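Local coordinates for protein serine protease inhibitor 4, isoform B (Drosophila melanogaster, PDB 4P0F) that probably inhibits serine-type and cysteine-type endopeptidases as a serpin, and is captured here in the cleaved state that follows cutting of its reactive loop, at residues 8-11 against 12-16; 70-73 against 74-77; 105-108 against 109-113. All coordinates share one frame; numbering follows the deposited sequence.

Interaction 1 of 3, residues 8-11 against 12-16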
loop_
_atom_site.group_PDB
_atom_site.type_symbol
_atom_site.label_atom_id
_atom_site.label_comp_id
_atom_site.label_asym_id
_atom_site.label_seq_id
_atom_site.Cartn_x
_atom_site.Cartn_y
_atom_site.Cartn_z
ATOM N N GLN A 8 -8.801 -16.701 -0.504
ATOM C CA GLN A 8 -9.804 -15.813 -1.080
ATOM C C GLN A 8 -10.289 -14.820 -0.034
ATOM O O GLN A 8 -10.463 -13.643 -0.326
ATOM C CB GLN A 8 -10.995 -16.598 -1.638
ATOM C CG GLN A 8 -10.670 -17.492 -2.818
ATOM C CD GLN A 8 -11.916 -18.095 -3.439
ATOM O OE1 GLN A 8 -12.279 -19.237 -3.152
ATOM N NE2 GLN A 8 -12.584 -17.325 -4.293
ATOM N N GLU A 9 -10.495 -15.287 1.195
ATOM C CA GLU A 9 -10.957 -14.395 2.251
ATOM C C GLU A 9 -9.942 -13.303 2.528
ATOM O O GLU A 9 -10.304 -12.144 2.705
ATOM C CB GLU A 9 -11.237 -15.158 3.544
ATOM C CG GLU A 9 -11.667 -14.243 4.689
ATOM C CD GLU A 9 -11.748 -14.958 6.014
ATOM O OE1 GLU A 9 -12.505 -15.944 6.112
ATOM O OE2 GLU A 9 -11.045 -14.528 6.956
ATOM N N PHE A 10 -8.668 -13.677 2.590
ATOM C CA PHE A 10 -7.623 -12.710 2.885
ATOM C C PHE A 10 -7.661 -11.600 1.841
ATOM O O PHE A 10 -7.596 -10.424 2.172
ATOM C CB PHE A 10 -6.244 -13.375 2.915
ATOM C CG PHE A 10 -5.130 -12.430 3.283
ATOM C CD1 PHE A 10 -4.549 -11.614 2.325
ATOM C CD2 PHE A 10 -4.664 -12.351 4.582
ATOM C CE1 PHE A 10 -3.544 -10.728 2.655
ATOM C CE2 PHE A 10 -3.648 -11.469 4.907
ATOM C CZ PHE A 10 -3.089 -10.661 3.952
ATOM N N ALA A 11 -7.773 -11.985 0.576
ATOM C CA ALA A 11 -7.800 -11.009 -0.502
ATOM C C ALA A 11 -9.029 -10.113 -0.402
ATOM O O ALA A 11 -8.922 -8.894 -0.541
ATOM C CB ALA A 11 -7.761 -11.710 -1.841
ATOM N N ARG A 12 -10.189 -10.718 -0.147
ATOM C CA ARG A 12 -11.431 -9.967 -0.005
ATOM C C ARG A 12 -11.346 -8.938 1.108
ATOM O O ARG A 12 -11.744 -7.791 0.940
ATOM C CB ARG A 12 -12.613 -10.901 0.283
ATOM C CG ARG A 12 -13.124 -11.655 -0.894
ATOM C CD ARG A 12 -14.550 -12.133 -0.598
ATOM N NE ARG A 12 -14.569 -13.024 0.557
ATOM C CZ ARG A 12 -14.330 -14.331 0.486
ATOM N NH1 ARG A 12 -14.051 -14.895 -0.677
ATOM N NH2 ARG A 12 -14.369 -15.076 1.581
ATOM N N ARG A 13 -10.822 -9.344 2.261
ATOM C CA ARG A 13 -10.767 -8.443 3.398
ATOM C C ARG A 13 -9.761 -7.319 3.168
ATOM O O ARG A 13 -10.020 -6.175 3.536
ATOM C CB ARG A 13 -10.453 -9.236 4.666
ATOM C CG ARG A 13 -11.588 -10.197 4.945
ATOM C CD ARG A 13 -11.592 -10.762 6.312
ATOM N NE ARG A 13 -12.802 -11.547 6.542
ATOM C CZ ARG A 13 -13.114 -12.078 7.714
ATOM N NH1 ARG A 13 -12.307 -11.894 8.750
ATOM N NH2 ARG A 13 -14.229 -12.778 7.861
ATOM N N LEU A 14 -8.642 -7.632 2.522
ATOM C CA LEU A 14 -7.657 -6.612 2.177
ATOM C C LEU A 14 -8.221 -5.627 1.155
ATOM O O LEU A 14 -7.977 -4.425 1.249
ATOM C CB LEU A 14 -6.383 -7.259 1.645
ATOM C CG LEU A 14 -5.308 -6.264 1.197
ATOM C CD1 LEU A 14 -4.963 -5.313 2.338
ATOM C CD2 LEU A 14 -4.070 -6.992 0.712
ATOM N N ALA A 15 -8.992 -6.129 0.194
ATOM C CA ALA A 15 -9.621 -5.252 -0.797
ATOM C C ALA A 15 -10.571 -4.247 -0.147
ATOM O O ALA A 15 -10.618 -3.084 -0.546
ATOM C CB ALA A 15 -10.360 -6.076 -1.865
ATOM N N LEU A 16 -11.325 -4.680 0.857
ATOM C CA LEU A 16 -12.234 -3.772 1.542
ATOM C C LEU A 16 -11.443 -2.762 2.381
ATOM O O LEU A 16 -11.728 -1.571 2.348
ATOM C CB LEU A 16 -13.222 -4.553 2.410
ATOM C CG LEU A 16 -14.219 -3.726 3.241
ATOM C CD1 LEU A 16 -14.964 -2.704 2.406
ATOM C CD2 LEU A 16 -15.205 -4.642 3.917
#
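Arg12 N, Arg13 N, Leu14 N and Ala15 N donate in turn to Gln8 O, Glu9 O, Phe10 O and Ala11 O, an unbroken i to i+4 series characteristic of regular alpha helix. The stretch belongs to helix 6-28, the first long helix of this serpin fold. Its side chains divide into a charged side and an apolar side.

On the charged side Glu9 and Arg13 form a salt bridge one turn apart. The two flat groups are stacked, their planes 20° apart, and Glu9 OE2 lies over the centre of the guanidinium, 3.3 Å from Arg13 CZ. With OE2 3.4 Å from Arg13 NH1 but well out of the guanidinium plane, no N-H points at it, so the attraction is one of charge alone. Arg13 NH1 also makes a weak hydrogen bond to Leu66 O.

Arg12 is turned differently. A bend at its third torsion (chi3 -61°) folds the guanidinium back along the helix, so that one face covers Glu9 CA and Gln8 O. This is packing over the backbone: NH2 of Arg12 is 3.5 Å from Glu9 CA.

On the apolar side Phe10 and Leu14 are buried against helix 38-49, where both touch Phe39 and Gln42, and against Leu370 of strand 370-377. The Phe10 ring also meets Phe78 edge-to-face. CG of Phe10 stands opposite its own backbone N (chi1 -177°), and the ring's CE1 comes within 4.2 Å of Leu14 CD2, which approaches obliquely.

Interaction 2 of 3, residues 70-73 against 74-77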
loop_
_atom_site.group_PDB
_atom_site.type_symbol
_atom_site.label_atom_id
_atom_site.label_comp_id
_atom_site.label_asym_id
_atom_site.label_seq_id
_atom_site.Cartn_x
_atom_site.Cartn_y
_atom_site.Cartn_z
ATOM N N ASP A 70 -7.763 -14.692 16.919
ATOM C CA ASP A 70 -6.685 -15.554 17.395
ATOM C C ASP A 70 -5.338 -15.178 16.762
ATOM O O ASP A 70 -5.172 -15.331 15.550
ATOM C CB ASP A 70 -7.022 -17.009 17.083
ATOM C CG ASP A 70 -6.069 -17.981 17.742
ATOM O OD1 ASP A 70 -4.998 -18.238 17.165
ATOM O OD2 ASP A 70 -6.398 -18.492 18.832
ATOM N N PRO A 71 -4.367 -14.704 17.573
ATOM C CA PRO A 71 -3.079 -14.246 17.024
ATOM C C PRO A 71 -2.350 -15.259 16.131
ATOM O O PRO A 71 -1.787 -14.859 15.107
ATOM C CB PRO A 71 -2.240 -13.964 18.279
ATOM C CG PRO A 71 -3.222 -13.725 19.355
ATOM C CD PRO A 71 -4.397 -14.600 19.044
ATOM N N GLU A 72 -2.338 -16.531 16.518
ATOM C CA GLU A 72 -1.680 -17.549 15.709
ATOM C C GLU A 72 -2.389 -17.709 14.362
ATOM O O GLU A 72 -1.738 -17.849 13.334
ATOM C CB GLU A 72 -1.629 -18.891 16.450
ATOM C CG GLU A 72 -1.007 -20.035 15.636
ATOM C CD GLU A 72 0.428 -19.756 15.195
ATOM O OE1 GLU A 72 0.617 -19.033 14.190
ATOM O OE2 GLU A 72 1.367 -20.276 15.841
ATOM N N GLN A 73 -3.718 -17.683 14.358
ATOM C CA GLN A 73 -4.457 -17.827 13.104
ATOM C C GLN A 73 -4.259 -16.593 12.219
ATOM O O GLN A 73 -4.127 -16.698 10.999
ATOM C CB GLN A 73 -5.944 -18.076 13.380
ATOM C CG GLN A 73 -6.201 -19.402 14.076
ATOM C CD GLN A 73 -7.675 -19.695 14.279
ATOM O OE1 GLN A 73 -8.530 -18.833 14.069
ATOM N NE2 GLN A 73 -7.979 -20.921 14.689
ATOM N N ILE A 74 -4.223 -15.419 12.836
ATOM C CA ILE A 74 -3.958 -14.191 12.097
ATOM C C ILE A 74 -2.578 -14.262 11.454
ATOM O O ILE A 74 -2.415 -13.989 10.265
ATOM C CB ILE A 74 -4.035 -12.958 13.018
ATOM C CG1 ILE A 74 -5.469 -12.736 13.499
ATOM C CG2 ILE A 74 -3.507 -11.708 12.324
ATOM C CD1 ILE A 74 -5.555 -11.745 14.655
ATOM N N ALA A 75 -1.583 -14.634 12.257
ATOM C CA ALA A 75 -0.213 -14.700 11.786
ATOM C C ALA A 75 -0.106 -15.676 10.622
ATOM O O ALA A 75 0.542 -15.390 9.607
ATOM C CB ALA A 75 0.721 -15.111 12.916
ATOM N N HIS A 76 -0.750 -16.826 10.764
ATOM C CA HIS A 76 -0.692 -17.832 9.720
ATOM C C HIS A 76 -1.300 -17.324 8.412
ATOM O O HIS A 76 -0.837 -17.685 7.332
ATOM C CB HIS A 76 -1.401 -19.107 10.158
ATOM C CG HIS A 76 -1.161 -20.259 9.234
ATOM N ND1 HIS A 76 0.093 -20.793 9.029
ATOM C CD2 HIS A 76 -2.005 -20.962 8.444
ATOM C CE1 HIS A 76 0.008 -21.786 8.160
ATOM N NE2 HIS A 76 -1.254 -21.909 7.791
ATOM N N SER A 77 -2.322 -16.478 8.501
ATOM C CA SER A 77 -2.990 -16.002 7.292
ATOM C C SER A 77 -2.046 -15.113 6.483
ATOM O O SER A 77 -2.085 -15.123 5.251
ATOM C CB SER A 77 -4.293 -15.259 7.628
ATOM O OG SER A 77 -4.064 -13.982 8.194
#
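Ile74 meets Asp70 through both backbone and side chain. Its N-H bonds to Asp70 O, with Ile74 N 2.9 Å from that oxygen, and its CG1 branch lies 3.3 Å from the same Asp70 O. That branch is set beside the backbone N of Ile74 (chi1 -67°), on the side facing the preceding turn, and CD1 continues alongside the Asp70 carbonyl. One residue on, Ala75 N bonds to Pro71 O, and the methyl Ala75 CB rests 3.3 Å from that oxygen. His76 N repeats the step to Glu72 O. The bond from Ser77 N to Gln73 O is longer and more bent, 3.1 Å with 140° at the hydrogen.

These bonds form the first turns of helix 71-84, and Asp70 is its N-cap. The carboxylate reaches forward so that Asp70 OD1, through its anti lone pair, accepts from Gln73 N at 3.1 Å, taking up an amide of the first turn. Farther on, Ser77 turns its hydroxyl back toward the helix, and OG donates to Ile74 O at 2.6 Å.

Beyond these first-shell bonds, Ser68 OG bonds to both Asp70 N and Gln73 OE1, tying the cap and the Gln73 amide to the incoming loop. Ile74 is buried against Leu66 and Arg49, and an alanine here, lacking CG1, CG2 and CD1, would probably leave a gap beside the Asp70 carbonyl and take packing from Leu66 and Arg49. On another side of the helix Ala75 touches Phe117, while His76 ND1 makes a weak hydrogen bond to Gln116 OE1.

Interaction 3 of 3, residues 105-108 against 109-113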
loop_
_atom_site.group_PDB
_atom_site.type_symbol
_atom_site.label_atom_id
_atom_site.label_comp_id
_atom_site.label_asym_id
_atom_site.label_seq_id
_atom_site.Cartn_x
_atom_site.Cartn_y
_atom_site.Cartn_z
ATOM N N LEU A 105 11.868 -8.838 23.562
ATOM C CA LEU A 105 10.531 -9.178 23.100
ATOM C C LEU A 105 9.987 -10.345 23.902
ATOM O O LEU A 105 10.747 -11.190 24.364
ATOM C CB LEU A 105 10.549 -9.546 21.623
ATOM C CG LEU A 105 11.061 -8.496 20.641
ATOM C CD1 LEU A 105 10.895 -8.999 19.225
ATOM C CD2 LEU A 105 10.347 -7.172 20.817
ATOM N N ARG A 106 8.671 -10.397 24.076
ATOM C CA ARG A 106 8.049 -11.581 24.644
ATOM C C ARG A 106 8.176 -12.727 23.653
ATOM O O ARG A 106 8.180 -12.505 22.448
ATOM C CB ARG A 106 6.587 -11.311 24.995
ATOM C CG ARG A 106 6.446 -10.286 26.099
ATOM C CD ARG A 106 5.043 -10.200 26.650
ATOM N NE ARG A 106 4.665 -11.375 27.428
ATOM C CZ ARG A 106 3.512 -11.501 28.083
ATOM N NH1 ARG A 106 2.622 -10.517 28.072
ATOM N NH2 ARG A 106 3.250 -12.611 28.759
ATOM N N GLN A 107 8.280 -13.948 24.166
ATOM C CA GLN A 107 8.560 -15.107 23.321
ATOM C C GLN A 107 7.516 -15.323 22.217
ATOM O O GLN A 107 7.881 -15.527 21.060
ATOM C CB GLN A 107 8.673 -16.372 24.174
ATOM C CG GLN A 107 9.115 -17.597 23.385
ATOM C CD GLN A 107 9.198 -18.849 24.239
ATOM O OE1 GLN A 107 9.346 -18.781 25.461
ATOM N NE2 GLN A 107 9.095 -20.006 23.596
ATOM N N GLU A 108 6.230 -15.276 22.549
ATOM C CA GLU A 108 5.203 -15.562 21.545
ATOM C C GLU A 108 5.187 -14.509 20.431
ATOM O O GLU A 108 5.079 -14.851 19.253
ATOM C CB GLU A 108 3.823 -15.662 22.197
ATOM C CG GLU A 108 2.679 -15.967 21.223
ATOM C CD GLU A 108 2.760 -17.362 20.611
ATOM O OE1 GLU A 108 3.668 -18.136 20.980
ATOM O OE2 GLU A 108 1.904 -17.689 19.763
ATOM N N PHE A 109 5.273 -13.236 20.808
ATOM C CA PHE A 109 5.371 -12.127 19.857
ATOM C C PHE A 109 6.554 -12.344 18.913
ATOM O O PHE A 109 6.428 -12.267 17.686
ATOM C CB PHE A 109 5.518 -10.812 20.639
ATOM C CG PHE A 109 5.509 -9.555 19.795
ATOM C CD1 PHE A 109 4.464 -9.269 18.939
ATOM C CD2 PHE A 109 6.528 -8.624 19.923
ATOM C CE1 PHE A 109 4.447 -8.093 18.208
ATOM C CE2 PHE A 109 6.516 -7.451 19.205
ATOM C CZ PHE A 109 5.473 -7.185 18.333
ATOM N N ASP A 110 7.703 -12.627 19.502
ATOM C CA ASP A 110 8.926 -12.865 18.747
ATOM C C ASP A 110 8.772 -14.054 17.807
ATOM O O ASP A 110 9.178 -13.991 16.643
ATOM C CB ASP A 110 10.101 -13.108 19.701
ATOM C CG ASP A 110 11.413 -13.326 18.970
ATOM O OD1 ASP A 110 11.778 -12.473 18.143
ATOM O OD2 ASP A 110 12.065 -14.358 19.205
ATOM N N GLN A 111 8.191 -15.142 18.313
ATOM C CA GLN A 111 8.056 -16.367 17.520
ATOM C C GLN A 111 7.080 -16.202 16.352
ATOM O O GLN A 111 7.339 -16.683 15.245
ATOM C CB GLN A 111 7.607 -17.523 18.409
ATOM C CG GLN A 111 8.707 -18.062 19.307
ATOM C CD GLN A 111 9.693 -18.942 18.563
ATOM O OE1 GLN A 111 10.685 -18.461 18.017
ATOM N NE2 GLN A 111 9.421 -20.243 18.540
ATOM N N LEU A 112 5.960 -15.535 16.596
ATOM C CA LEU A 112 4.995 -15.294 15.534
ATOM C C LEU A 112 5.581 -14.365 14.483
ATOM O O LEU A 112 5.394 -14.573 13.285
ATOM C CB LEU A 112 3.702 -14.702 16.088
ATOM C CG LEU A 112 2.852 -15.640 16.952
ATOM C CD1 LEU A 112 1.655 -14.888 17.492
ATOM C CD2 LEU A 112 2.399 -16.862 16.176
ATOM N N LEU A 113 6.284 -13.332 14.920
ATOM C CA LEU A 113 6.892 -12.418 13.957
ATOM C C LEU A 113 7.918 -13.135 13.089
ATOM O O LEU A 113 7.940 -12.953 11.880
ATOM C CB LEU A 113 7.556 -11.237 14.653
ATOM C CG LEU A 113 6.654 -10.166 15.260
ATOM C CD1 LEU A 113 7.527 -9.193 16.038
ATOM C CD2 LEU A 113 5.842 -9.438 14.208
#
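Asp110 N bonds to Arg106 O at 3.0 Å, the first of three backbone hydrogen bonds that start helix 107-115. Arg106 is the N-cap, and the next two bonds, Gln111 N to Gln107 O and Leu112 N to Glu108 O, follow at 2.8 Å and 2.9 Å. Leu113 N then bonds to Phe109 O, so the i to i+4 pattern runs without a break from the cap onward.

The apolar contacts gather round Phe109. Leu105, just before the cap, brings its CD2 methyl to the edge of the ring, near the ring plane and 4.2 Å from Phe109 CE2. A second methyl, Leu113 CD1, lies over one face of the same ring, 3.6 Å above its plane and offset toward the rim. Phe109 is therefore packed at edge and face, by Leu105 from the loop before the cap and Leu113 one turn on.

Elsewhere polar groups meet aliphatic ones. Leu105 CD1 sits 3.7 Å from Asp110 OD1, the two side chains crossing at about a right angle. Gln107 and Gln111 run side by side and touch through their CG methylenes. Glu108 bends at its second torsion (chi2 67°), which brings its carboxylate across Leu112 at a slant; OE2 of Glu108 is 3.6 Å from Leu112 CG. These are van der Waals contacts without a polar bond.

Outside the helix, Arg106 NH1 bonds to Gly302 O and the Arg106 backbone to Met304, tying the cap to that loop. Phe109 and Leu113 press on Ile97 of strand 91-100 and Leu105 on Val99, whereas Leu112 faces Pro71, Glu72 and Ala75 of helix 71-84. The helix thus meets strand 91-100 and helix 71-84 on adjoining faces, with Leu50 touching both Phe109 and Leu112, and links that strand to its parallel neighbour 120-124.

In the fold
Along the chain the three contacts come in series, on helices 6-28, 71-84 and 107-115, and interaction 2 bridges the other two. Its centre is about 15 Å from that of interaction 1 and about 13 Å from that of interaction 3, whereas interactions 1 and 3 lie about 26 Å apart, centre to centre, without touching. Phe10 CD2 packs on Ser77 O at one junction; Glu72 OE1 lies 3.4 Å from Leu112 CD2 at the other. Interaction 3 reaches strand 91-100, which pairs with 161-174. Strand 161-174 in turn pairs with 328-341, which also pairs with 311-324, consistent with the inserted reactive loop of a cleaved serpin.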